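Side-chain contacts in iron-regulated ABC transporter siderophore-binding protein SirA (Staphylococcus aureus subsp. aureus, PDB 3MWF), which binds the iron siderophore staphyloferrin B and probably hands it to an ABC transporter for import into the staphylococcal cell: residues A[182-185]-A[186-190]; A[255-259]-A[260-264]. One frame throughout, in Å; residues are numbered along the deposited sequence.

Both contacts are helix ends closed by a Schellman motif, and both lie in the part of the chain built round the mixed sheet that contains strands 163-168, 222-227 and 262-263. Contact 1 ends helix 179-187, packed between that sheet and helices 130-155 and 277-290; contact 2 turns helix 255-258 into an outermost strand, 262-263. Their centres are about 19 Å apart and their nearest atoms about 9 Å, so they do not touch. Contact 1 is near the siderophore: the Glu183 side chain is about 10 Å from bound staphyloferrin B and touches Phe114 of the ligand pocket. Contact 2 is a surface turn, its centre about 24 Å from that of the chain.

Contact 1. Residues A[182-185]-A[186-190]; sequences GEIL and NDLGF
Leu185 and Phe190 meet where helix 179-187 runs out: Leu185 CD2 lies 4.0 Å from Phe190 CD2, with CE2 of the same ring hardly farther. The methyl stands out of the ring plane, above the CD2-CE2 side and not over the centre, as the two side chains slant past each other. The carbonyl oxygen of Leu185 comes to the edge of that ring, in its plane, 3.5 Å from Phe190 CD2. The same oxygen accepts the backbone N of Phe190 at 3.1 Å. Next to it, Ile184 CG2 meets Leu188 CD1, one helical turn on, at 3.9 Å, the two side chains lying side by side and pointing the same way. Ile184 CG2 stands anti to the backbone N (chi1 -70° for the other branch, CG1), which leads this methyl toward Leu188.

Behind these contacts is a Schellman motif: Phe190 N reaches back to Leu185 O, and Gly189, with phi 95°, gives its N to Asn186 O at 3.1 Å. The turn of chain at Gly189 brings Phe190 back beside Leu185. Farther out, helix 277-290 and Val144 and Phe147 of helix 130-155 pack on Leu188, Ala163 touches both Leu185 and Phe190, and Trp159 meets the Phe190 ring edge-to-face. On the polar side Glu183 pairs with Lys115, while Asp187 OD2 takes both Lys117 and the hydroxyl of Tyr140.

The chemistry is thus divided: backbone bonds close the helix end, apolar branches pack against the sheet and helices 130-155 and 277-290, and Lys115 and Lys117 probably offset the like charges of Glu183 and Asp187.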
ATOM      1  N   GLY A 182       4.321   4.948   4.110  1.00 11.33           N
ATOM      2  CA  GLY A 182       5.565   5.745   4.182  1.00 11.38           C
ATOM      3  C   GLY A 182       5.871   6.556   2.924  1.00 11.98           C
ATOM      4  O   GLY A 182       6.326   7.720   3.006  1.00 12.15           O
ATOM      5  N   GLU A 183       5.634   5.966   1.755  1.00 11.05           N
ATOM      6  CA  GLU A 183       5.808   6.728   0.519  1.00 12.71           C
ATOM      7  C   GLU A 183       4.788   7.854   0.344  1.00 12.35           C
ATOM      8  O   GLU A 183       5.148   8.929  -0.144  1.00 12.13           O
ATOM      9  CB  GLU A 183       5.811   5.834  -0.718  1.00 12.91           C
ATOM     10  CG  GLU A 183       7.034   4.881  -0.750  1.00 11.36           C
ATOM     11  CD  GLU A 183       7.318   4.340  -2.143  1.00 15.25           C
ATOM     12  OE1 GLU A 183       6.633   4.670  -3.123  1.00 15.56           O
ATOM     13  OE2 GLU A 183       8.282   3.582  -2.284  1.00 18.52           O
ATOM     14  N   ILE A 184       3.526   7.608   0.718  1.00 12.27           N
ATOM     15  CA  ILE A 184       2.505   8.653   0.653  1.00 12.07           C
ATOM     16  C   ILE A 184       2.837   9.804   1.602  1.00 11.94           C
ATOM     17  O   ILE A 184       2.782  10.968   1.198  1.00 13.06           O
ATOM     18  CB  ILE A 184       1.110   8.077   0.908  1.00 12.08           C
ATOM     19  CG1 ILE A 184       0.725   7.213  -0.302  1.00 13.31           C
ATOM     20  CG2 ILE A 184       0.065   9.223   1.064  1.00 12.97           C
ATOM     21  CD1 ILE A 184      -0.446   6.249  -0.003  1.00 13.56           C
ATOM     22  N   LEU A 185       3.225   9.486   2.836  1.00 11.95           N
ATOM     23  CA  LEU A 185       3.624  10.557   3.754  1.00 12.29           C
ATOM     24  C   LEU A 185       4.789  11.353   3.165  1.00 12.86           C
ATOM     25  O   LEU A 185       4.843  12.582   3.341  1.00 12.67           O
ATOM     26  CB  LEU A 185       3.974  10.046   5.155  1.00 11.62           C
ATOM     27  CG  LEU A 185       2.853   9.370   5.933  1.00 12.64           C
ATOM     28  CD1 LEU A 185       3.340   9.051   7.330  1.00 12.76           C
ATOM     29  CD2 LEU A 185       1.573  10.225   5.938  1.00 16.47           C
ATOM     30  N   ASN A 186       5.743  10.660   2.546  1.00 12.45           N
ATOM     31  CA  ASN A 186       6.853  11.351   1.882  1.00 13.59           C
ATOM     32  C   ASN A 186       6.331  12.319   0.775  1.00 13.77           C
ATOM     33  O   ASN A 186       6.777  13.475   0.669  1.00 14.33           O
ATOM     34  CB  ASN A 186       7.860  10.345   1.284  1.00 13.11           C
ATOM     35  CG  ASN A 186       9.188  11.013   0.919  1.00 15.91           C
ATOM     36  OD1 ASN A 186       9.468  11.314  -0.255  1.00 21.27           O
ATOM     37  ND2 ASN A 186       9.985  11.272   1.919  1.00 14.14           N
ATOM     38  N   ASP A 187       5.364  11.868  -0.019  1.00 13.99           N
ATOM     39  CA  ASP A 187       4.744  12.734  -1.025  1.00 15.08           C
ATOM     40  C   ASP A 187       4.132  13.980  -0.394  1.00 14.98           C
ATOM     41  O   ASP A 187       4.203  15.086  -0.958  1.00 15.98           O
ATOM     42  CB  ASP A 187       3.622  11.979  -1.762  1.00 14.24           C
ATOM     43  CG  ASP A 187       4.131  10.983  -2.791  1.00 17.32           C
ATOM     44  OD1 ASP A 187       5.326  10.974  -3.163  1.00 18.37           O
ATOM     45  OD2 ASP A 187       3.297  10.204  -3.275  1.00 19.65           O
ATOM     46  N   LEU A 188       3.522  13.795   0.761  1.00 15.09           N
ATOM     47  CA  LEU A 188       2.809  14.861   1.463  1.00 15.00           C
ATOM     48  C   LEU A 188       3.738  15.870   2.143  1.00 14.80           C
ATOM     49  O   LEU A 188       3.280  16.863   2.693  1.00 16.21           O
ATOM     50  CB  LEU A 188       1.858  14.247   2.479  1.00 15.28           C
ATOM     51  CG  LEU A 188       0.749  13.431   1.829  1.00 13.73           C
ATOM     52  CD1 LEU A 188       0.006  12.706   2.909  1.00 16.49           C
ATOM     53  CD2 LEU A 188      -0.221  14.363   0.997  1.00 14.72           C
ATOM     54  N   GLY A 189       5.035  15.585   2.113  1.00 14.35           N
ATOM     55  CA  GLY A 189       6.052  16.475   2.689  1.00 13.88           C
ATOM     56  C   GLY A 189       6.520  16.205   4.097  1.00 13.88           C
ATOM     57  O   GLY A 189       7.329  16.972   4.638  1.00 14.42           O
ATOM     58  N   PHE A 190       6.028  15.126   4.713  1.00 13.03           N
ATOM     59  CA  PHE A 190       6.518  14.711   6.011  1.00 12.46           C
ATOM     60  C   PHE A 190       7.937  14.231   5.833  1.00 11.74           C
ATOM     61  O   PHE A 190       8.264  13.683   4.791  1.00 13.37           O
ATOM     62  CB  PHE A 190       5.676  13.558   6.570  1.00 13.02           C
ATOM     63  CG  PHE A 190       4.294  13.993   7.038  1.00 13.32           C
ATOM     64  CD1 PHE A 190       4.118  14.540   8.313  1.00 13.47           C
ATOM     65  CD2 PHE A 190       3.189  13.832   6.204  1.00 13.62           C
ATOM     66  CE1 PHE A 190       2.855  14.923   8.761  1.00 17.00           C
ATOM     67  CE2 PHE A 190       1.888  14.243   6.641  1.00 13.47           C
ATOM     68  CZ  PHE A 190       1.732  14.781   7.898  1.00 15.54           C
TER

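Contact 2. Residues A[255-259]-A[260-264]; sequences DAVKN and NQVSD
Val257 and Val262 have nearly the same first torsion, 174° and 179°: in both, CG1 is anti to the backbone N, and CG2 lies beside the backbone N, anti to the carbonyl carbon. The turn at Asn260 brings the two CG2 methyls together, 3.9 Å from Val257 CG2 to Val262 CG2, with the side chains alongside and pointing the same way. Ala256 CB sits against the next segment, 4.0 Å from Gln261 CB and 3.4 Å from the backbone O of Gln261. The first torsion of Gln261 (chi1 -77°) sets CG beside its backbone N, where it passes 4.1 Å from Asn259 CB; beyond it, NE2 makes a weak hydrogen bond to His222.

What brings these groups together is the reversal of the backbone at Asn260, the C-prime residue of a Schellman motif, whose phi is positive. Gln261 N gives a short bond of 2.7 Å to Ala256 O, with the donor in the carbonyl plane. Asn260 N reaches Val257 O at 3.1 Å, but from well above the plane of that carbonyl rather than on a lone pair, so the inner bond of the pair is met at a much less regular angle at its acceptor.

Beyond the turn the chain enters strand 262-263 on the edge of the mixed sheet. Backbone bonds tie Gln261 and Ser263 to Ile223, and Ser263 also to Val225, in strand 222-227; the Ser263 hydroxyl pairs with His222.

Two backbone bonds thus end helix 255-258 and give the carbonyls of Ala256 and Val257 N-H partners from beyond the helix, while Val257 and Val262 make one apolar methyl contact beside the turn, with Ala256 against Ile223.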
ATOM      1  N   ASP A 255       9.314  11.509  21.189  1.00 16.01           N
ATOM      2  CA  ASP A 255       8.781  12.872  21.116  1.00 17.14           C
ATOM      3  C   ASP A 255       7.265  12.880  20.916  1.00 17.37           C
ATOM      4  O   ASP A 255       6.540  13.589  21.626  1.00 17.59           O
ATOM      5  CB  ASP A 255       9.426  13.658  19.979  1.00 17.73           C
ATOM      6  CG  ASP A 255      10.918  13.915  20.200  1.00 19.13           C
ATOM      7  OD1 ASP A 255      11.427  13.711  21.311  1.00 23.44           O
ATOM      8  OD2 ASP A 255      11.583  14.322  19.242  1.00 21.04           O
ATOM      9  N   ALA A 256       6.769  12.126  19.937  1.00 16.18           N
ATOM     10  CA  ALA A 256       5.332  12.190  19.664  1.00 17.11           C
ATOM     11  C   ALA A 256       4.506  11.680  20.863  1.00 17.13           C
ATOM     12  O   ALA A 256       3.364  12.153  21.081  1.00 17.57           O
ATOM     13  CB  ALA A 256       4.965  11.420  18.370  1.00 16.03           C
ATOM     14  N   VAL A 257       5.057  10.712  21.594  1.00 17.26           N
ATOM     15  CA  VAL A 257       4.368  10.071  22.714  1.00 18.64           C
ATOM     16  C   VAL A 257       4.261  11.078  23.871  1.00 19.97           C
ATOM     17  O   VAL A 257       3.154  11.330  24.387  1.00 19.76           O
ATOM     18  CB  VAL A 257       5.050   8.766  23.151  1.00 18.28           C
ATOM     19  CG1 VAL A 257       4.412   8.185  24.407  1.00 19.12           C
ATOM     20  CG2 VAL A 257       4.943   7.712  22.036  1.00 17.52           C
ATOM     21  N   LYS A 258       5.397  11.702  24.195  1.00 20.94           N
ATOM     22  CA  LYS A 258       5.451  12.800  25.186  1.00 22.44           C
ATOM     23  C   LYS A 258       4.503  13.942  24.895  1.00 23.39           C
ATOM     24  O   LYS A 258       3.919  14.530  25.833  1.00 24.00           O
ATOM     25  CB  LYS A 258       6.883  13.341  25.286  1.00 22.71           C
ATOM     26  CG  LYS A 258       7.784  12.408  26.034  1.00 24.57           C
ATOM     27  CD  LYS A 258       9.147  13.040  26.286  1.00 26.22           C
ATOM     28  CE  LYS A 258       9.916  13.305  25.010  1.00 28.92           C
ATOM     29  NZ  LYS A 258      11.128  14.138  25.297  1.00 28.56           N
ATOM     30  N   ASN A 259       4.346  14.276  23.616  1.00 23.17           N
ATOM     31  CA  ASN A 259       3.545  15.411  23.193  1.00 24.62           C
ATOM     32  C   ASN A 259       2.105  15.064  22.837  1.00 24.27           C
ATOM     33  O   ASN A 259       1.390  15.900  22.266  1.00 24.57           O
ATOM     34  CB  ASN A 259       4.211  16.106  22.010  1.00 25.34           C
ATOM     35  CG  ASN A 259       5.579  16.676  22.365  1.00 29.67           C
ATOM     36  OD1 ASN A 259       5.860  16.985  23.541  1.00 34.49           O
ATOM     37  ND2 ASN A 259       6.442  16.800  21.365  1.00 31.42           N
ATOM     38  N   ASN A 260       1.710  13.831  23.144  1.00 23.98           N
ATOM     39  CA  ASN A 260       0.366  13.341  22.840  1.00 24.58           C
ATOM     40  C   ASN A 260       0.010  13.486  21.350  1.00 23.82           C
ATOM     41  O   ASN A 260      -1.072  13.965  20.978  1.00 24.06           O
ATOM     42  CB  ASN A 260      -0.663  14.073  23.743  1.00 25.45           C
ATOM     43  CG  ASN A 260      -2.007  13.386  23.782  1.00 29.05           C
ATOM     44  OD1 ASN A 260      -2.110  12.156  23.684  1.00 32.53           O
ATOM     45  ND2 ASN A 260      -3.058  14.185  23.964  1.00 33.28           N
ATOM     46  N   GLN A 261       0.942  13.067  20.487  1.00 21.40           N
ATOM     47  CA  GLN A 261       0.794  13.222  19.049  1.00 20.98           C
ATOM     48  C   GLN A 261       0.872  11.840  18.419  1.00 19.17           C
ATOM     49  O   GLN A 261       1.690  11.610  17.528  1.00 17.64           O
ATOM     50  CB  GLN A 261       1.918  14.076  18.480  1.00 21.04           C
ATOM     51  CG  GLN A 261       1.755  15.575  18.738  1.00 24.63           C
ATOM     52  CD  GLN A 261       0.490  16.137  18.134  1.00 28.19           C
ATOM     53  OE1 GLN A 261      -0.350  16.693  18.845  1.00 33.26           O
ATOM     54  NE2 GLN A 261       0.329  15.978  16.827  1.00 28.48           N
ATOM     55  N   VAL A 262       0.046  10.925  18.911  1.00 19.10           N
ATOM     56  CA  VAL A 262       0.020   9.557  18.383  1.00 18.42           C
ATOM     57  C   VAL A 262      -1.390   9.349  17.857  1.00 19.62           C
ATOM     58  O   VAL A 262      -2.363   9.639  18.575  1.00 19.64           O
ATOM     59  CB  VAL A 262       0.386   8.503  19.471  1.00 18.60           C
ATOM     60  CG1 VAL A 262       0.336   7.085  18.909  1.00 18.85           C
ATOM     61  CG2 VAL A 262       1.784   8.745  20.025  1.00 18.31           C
ATOM     62  N   SER A 263      -1.502   8.911  16.598  1.00 19.13           N
ATOM     63  CA  SER A 263      -2.804   8.482  16.059  1.00 20.26           C
ATOM     64  C   SER A 263      -2.907   6.982  16.129  1.00 20.83           C
ATOM     65  O   SER A 263      -2.142   6.279  15.465  1.00 20.54           O
ATOM     66  CB  SER A 263      -2.992   8.944  14.622  1.00 19.52           C
ATOM     67  OG  SER A 263      -3.000  10.358  14.497  1.00 20.03           O
ATOM     68  N   ASP A 264      -3.842   6.509  16.940  1.00 22.40           N
ATOM     69  CA  ASP A 264      -3.984   5.112  17.280  1.00 25.33           C
ATOM     70  C   ASP A 264      -5.144   4.538  16.486  1.00 25.54           C
ATOM     71  O   ASP A 264      -5.901   5.280  15.896  1.00 25.52           O
ATOM     72  CB  ASP A 264      -4.308   4.994  18.780  1.00 26.55           C
ATOM     73  CG  ASP A 264      -3.558   3.886  19.432  1.00 31.71           C
ATOM     74  OD1 ASP A 264      -3.171   2.927  18.717  1.00 34.11           O
ATOM     75  OD2 ASP A 264      -3.344   3.969  20.673  1.00 37.27           O
TER